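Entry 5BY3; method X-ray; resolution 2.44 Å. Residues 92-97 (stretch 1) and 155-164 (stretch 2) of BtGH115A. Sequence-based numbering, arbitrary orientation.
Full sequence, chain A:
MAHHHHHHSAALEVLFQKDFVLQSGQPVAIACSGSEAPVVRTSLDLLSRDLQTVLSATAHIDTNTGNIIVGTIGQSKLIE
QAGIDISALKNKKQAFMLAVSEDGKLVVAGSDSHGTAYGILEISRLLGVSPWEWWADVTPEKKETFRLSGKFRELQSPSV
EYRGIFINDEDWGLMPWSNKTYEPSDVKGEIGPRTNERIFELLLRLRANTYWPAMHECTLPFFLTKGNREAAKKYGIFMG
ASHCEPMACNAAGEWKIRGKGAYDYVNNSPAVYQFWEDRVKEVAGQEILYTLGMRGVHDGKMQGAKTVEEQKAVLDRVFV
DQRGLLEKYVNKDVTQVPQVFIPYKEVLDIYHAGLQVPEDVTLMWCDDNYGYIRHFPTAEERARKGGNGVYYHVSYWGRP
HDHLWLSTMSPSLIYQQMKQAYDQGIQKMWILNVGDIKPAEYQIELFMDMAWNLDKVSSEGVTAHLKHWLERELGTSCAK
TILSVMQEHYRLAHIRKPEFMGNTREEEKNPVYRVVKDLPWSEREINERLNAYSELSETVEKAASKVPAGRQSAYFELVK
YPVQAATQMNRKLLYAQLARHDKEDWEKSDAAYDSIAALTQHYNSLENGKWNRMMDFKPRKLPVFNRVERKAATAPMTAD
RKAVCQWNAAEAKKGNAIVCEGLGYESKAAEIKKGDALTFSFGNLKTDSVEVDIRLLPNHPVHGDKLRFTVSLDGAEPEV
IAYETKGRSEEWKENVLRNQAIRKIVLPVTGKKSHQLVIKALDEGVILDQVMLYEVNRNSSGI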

# COMPACT_ATOMS: atom_id res chain seq x y z
N LYS A 92 19.16 -20.18 -7.07
CA LYS A 92 17.95 -19.38 -7.38
C LYS A 92 17.29 -18.79 -6.11
O LYS A 92 17.41 -19.36 -5.02
N LYS A 93 16.59 -17.67 -6.26
CA LYS A 93 16.16 -16.90 -5.07
C LYS A 93 14.71 -17.17 -4.60
O LYS A 93 13.77 -17.03 -5.37
N GLN A 94 14.57 -17.58 -3.34
CA GLN A 94 13.28 -17.68 -2.61
C GLN A 94 12.21 -18.51 -3.37
O GLN A 94 11.03 -18.11 -3.47
N ALA A 95 12.65 -19.63 -3.94
CA ALA A 95 11.86 -20.35 -4.93
C ALA A 95 11.49 -21.75 -4.46
O ALA A 95 12.14 -22.29 -3.58
N PHE A 96 10.41 -22.29 -5.03
CA PHE A 96 9.96 -23.63 -4.72
C PHE A 96 9.35 -24.32 -5.92
O PHE A 96 8.80 -23.65 -6.83
N MSE A 97 9.46 -25.65 -5.87
CA MSE A 97 8.81 -26.60 -6.75
C MSE A 97 7.88 -27.44 -5.92
O MSE A 97 8.24 -27.95 -4.83
N LEU A 155 5.76 -24.35 -10.18
CA LEU A 155 7.07 -23.75 -9.78
C LEU A 155 6.89 -22.25 -9.50
O LEU A 155 6.25 -21.53 -10.29
N GLN A 156 7.44 -21.74 -8.40
CA GLN A 156 7.27 -20.30 -8.12
C GLN A 156 8.53 -19.61 -7.61
O GLN A 156 9.40 -20.28 -7.05
N SER A 157 8.61 -18.29 -7.80
CA SER A 157 9.72 -17.42 -7.41
C SER A 157 9.23 -15.97 -7.42
O SER A 157 8.37 -15.62 -8.24
N PRO A 158 9.79 -15.10 -6.55
CA PRO A 158 9.31 -13.71 -6.47
C PRO A 158 9.79 -12.77 -7.59
O PRO A 158 10.98 -12.81 -7.99
N SER A 159 8.87 -11.93 -8.07
CA SER A 159 9.17 -10.79 -8.93
C SER A 159 10.02 -9.74 -8.17
O SER A 159 10.94 -9.16 -8.73
N VAL A 160 9.70 -9.49 -6.90
CA VAL A 160 10.44 -8.51 -6.08
C VAL A 160 11.17 -9.22 -4.95
O VAL A 160 10.60 -10.14 -4.30
N GLU A 161 12.44 -8.84 -4.74
CA GLU A 161 13.34 -9.60 -3.84
C GLU A 161 13.04 -9.38 -2.34
O GLU A 161 13.03 -10.35 -1.55
N TYR A 162 12.78 -8.13 -1.97
CA TYR A 162 12.35 -7.82 -0.61
C TYR A 162 10.99 -7.12 -0.62
O TYR A 162 10.79 -6.10 -1.30
N ARG A 163 10.04 -7.68 0.14
CA ARG A 163 8.71 -7.09 0.15
C ARG A 163 8.15 -7.13 1.54
O ARG A 163 8.28 -8.10 2.28
N GLY A 164 7.54 -6.05 1.91
CA GLY A 164 7.19 -5.97 3.30
C GLY A 164 6.32 -4.81 3.58
O GLY A 164 5.94 -4.06 2.67

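What holds the start of stretch 2 against stretch 1? Leu-155 and Gln-156 run antiparallel to Phe-96 and Met-97, with Phe-96 N donating to Gln-156 O at 3.0 Å and Gln-156 N to Phe-96 O at 2.8 Å. Leu-155, chi1 t, lies on the same sheet face as selenomethionine Met-97, and its CD1 meets Met-97 CE at 3.5 Å. Gln-156, chi1 m, projects from the other face with Phe-96. The Phe-96 ring, chi1 p, leans toward stretch 2, and Gln-156 CB sits over one ring face, 3.5 Å from Phe-96 CZ.

How does the contact continue once the strand pairing ends? Ser-157, chi1 p, points sideways and packs its CB loosely against Ala-95 CB at 4.0 Å. Pro-158 points toward stretch 1; its CG lies 3.8 Å from Gln-94 CB, a close fit of ring against aliphatic stem. Its carbonyl also serves Lys-93, chi1 p and chi2 off its wells at 143°, whose NZ donates to Pro-158 O at 3.1 Å.

Do Ser-159 and Val-160 pack inward? Both side chains point away, so the backbone makes the link here: a water accepts from Lys-93 NZ at 2.8 Å and donates to Ser-159 O at 3.0 Å.

What anchors the far end? The CA-to-CB bond of Glu-161, chi1 t, points sideways, and Glu-161 CG lies 3.7 Å from Lys-93 CD; its OE1 is hydrogen-bonded elsewhere in the structure. Gln-94, chi1 m and chi2 t, points toward stretch 2 and uses both ends of its amide. Its NE2 donates almost linearly to Glu-161 O at 2.8 Å, while its OE1 accepts from Arg-163 NH1 at 2.8 Å and Arg-163 NH2 at 3.0 Å. The guanidinium thus grips one oxygen at its edge, and Arg-163 NH1 also donates to Val-160 O at 3.0 Å, tying the loop to the strand.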

# COMPACT_ATOMS: atom_id res chain seq x y z
CB LYS A 92 16.94 -20.22 -8.17
CG LYS A 92 16.33 -19.50 -9.34
CD LYS A 92 15.12 -20.24 -9.87
CE LYS A 92 14.35 -19.35 -10.83
NZ LYS A 92 13.12 -19.99 -11.36
CB LYS A 93 16.44 -15.40 -5.28
CG LYS A 93 15.79 -14.74 -6.52
CD LYS A 93 15.32 -13.32 -6.21
CE LYS A 93 14.73 -12.61 -7.43
NZ LYS A 93 13.69 -11.61 -7.05
CB GLN A 94 12.74 -16.27 -2.27
CG GLN A 94 13.65 -15.39 -1.43
CD GLN A 94 13.13 -13.96 -1.34
OE1 GLN A 94 11.95 -13.74 -1.06
NE2 GLN A 94 14.00 -12.98 -1.60
CB ALA A 95 12.58 -20.40 -6.27
CB PHE A 96 9.00 -23.66 -3.53
CG PHE A 96 7.69 -22.94 -3.77
CD1 PHE A 96 6.63 -23.58 -4.38
CD2 PHE A 96 7.50 -21.64 -3.32
CE1 PHE A 96 5.43 -22.93 -4.60
CE2 PHE A 96 6.28 -20.96 -3.51
CZ PHE A 96 5.26 -21.61 -4.16
CB MSE A 97 9.87 -27.53 -7.30
CG MSE A 97 10.33 -27.08 -8.67
SE MSE A 97 11.18 -28.65 -9.50
CE MSE A 97 11.19 -28.14 -11.41
CB LEU A 155 8.09 -23.96 -10.90
CG LEU A 155 9.60 -23.75 -10.67
CD1 LEU A 155 10.36 -24.72 -11.55
CD2 LEU A 155 10.05 -22.31 -10.94
CB GLN A 156 6.09 -20.05 -7.15
CG GLN A 156 4.71 -19.94 -7.79
CD GLN A 156 3.58 -19.86 -6.78
OE1 GLN A 156 2.66 -20.68 -6.79
NE2 GLN A 156 3.64 -18.88 -5.89
CB SER A 157 10.89 -17.54 -8.41
OG SER A 157 10.42 -17.50 -9.76
CB PRO A 158 9.84 -13.24 -5.09
CG PRO A 158 11.07 -14.05 -4.92
CD PRO A 158 10.76 -15.40 -5.48
CB SER A 159 7.89 -10.15 -9.40
OG SER A 159 7.24 -10.91 -10.41
CB VAL A 160 9.52 -7.35 -5.63
CG1 VAL A 160 10.22 -6.35 -4.68
CG2 VAL A 160 8.96 -6.62 -6.86
CB GLU A 161 14.84 -9.37 -4.15
CG GLU A 161 15.69 -10.57 -3.71
CD GLU A 161 17.21 -10.39 -3.72
OE1 GLU A 161 17.71 -9.33 -4.15
OE2 GLU A 161 17.91 -11.34 -3.30
CB TYR A 162 13.39 -6.96 0.11
CG TYR A 162 14.64 -7.73 0.39
CD1 TYR A 162 14.75 -8.51 1.54
CD2 TYR A 162 15.71 -7.73 -0.52
CE1 TYR A 162 15.90 -9.23 1.81
CE2 TYR A 162 16.86 -8.46 -0.26
CZ TYR A 162 16.95 -9.20 0.91
OH TYR A 162 18.07 -9.91 1.18
CB ARG A 163 7.80 -7.73 -0.91
CG ARG A 163 7.87 -9.22 -0.90
CD ARG A 163 7.99 -9.96 -2.23
NE ARG A 163 8.02 -11.34 -1.71
CZ ARG A 163 9.13 -12.02 -1.40
NH1 ARG A 163 10.36 -11.54 -1.69
NH2 ARG A 163 9.02 -13.22 -0.85
O HOH W 1 13.81 -8.93 -7.96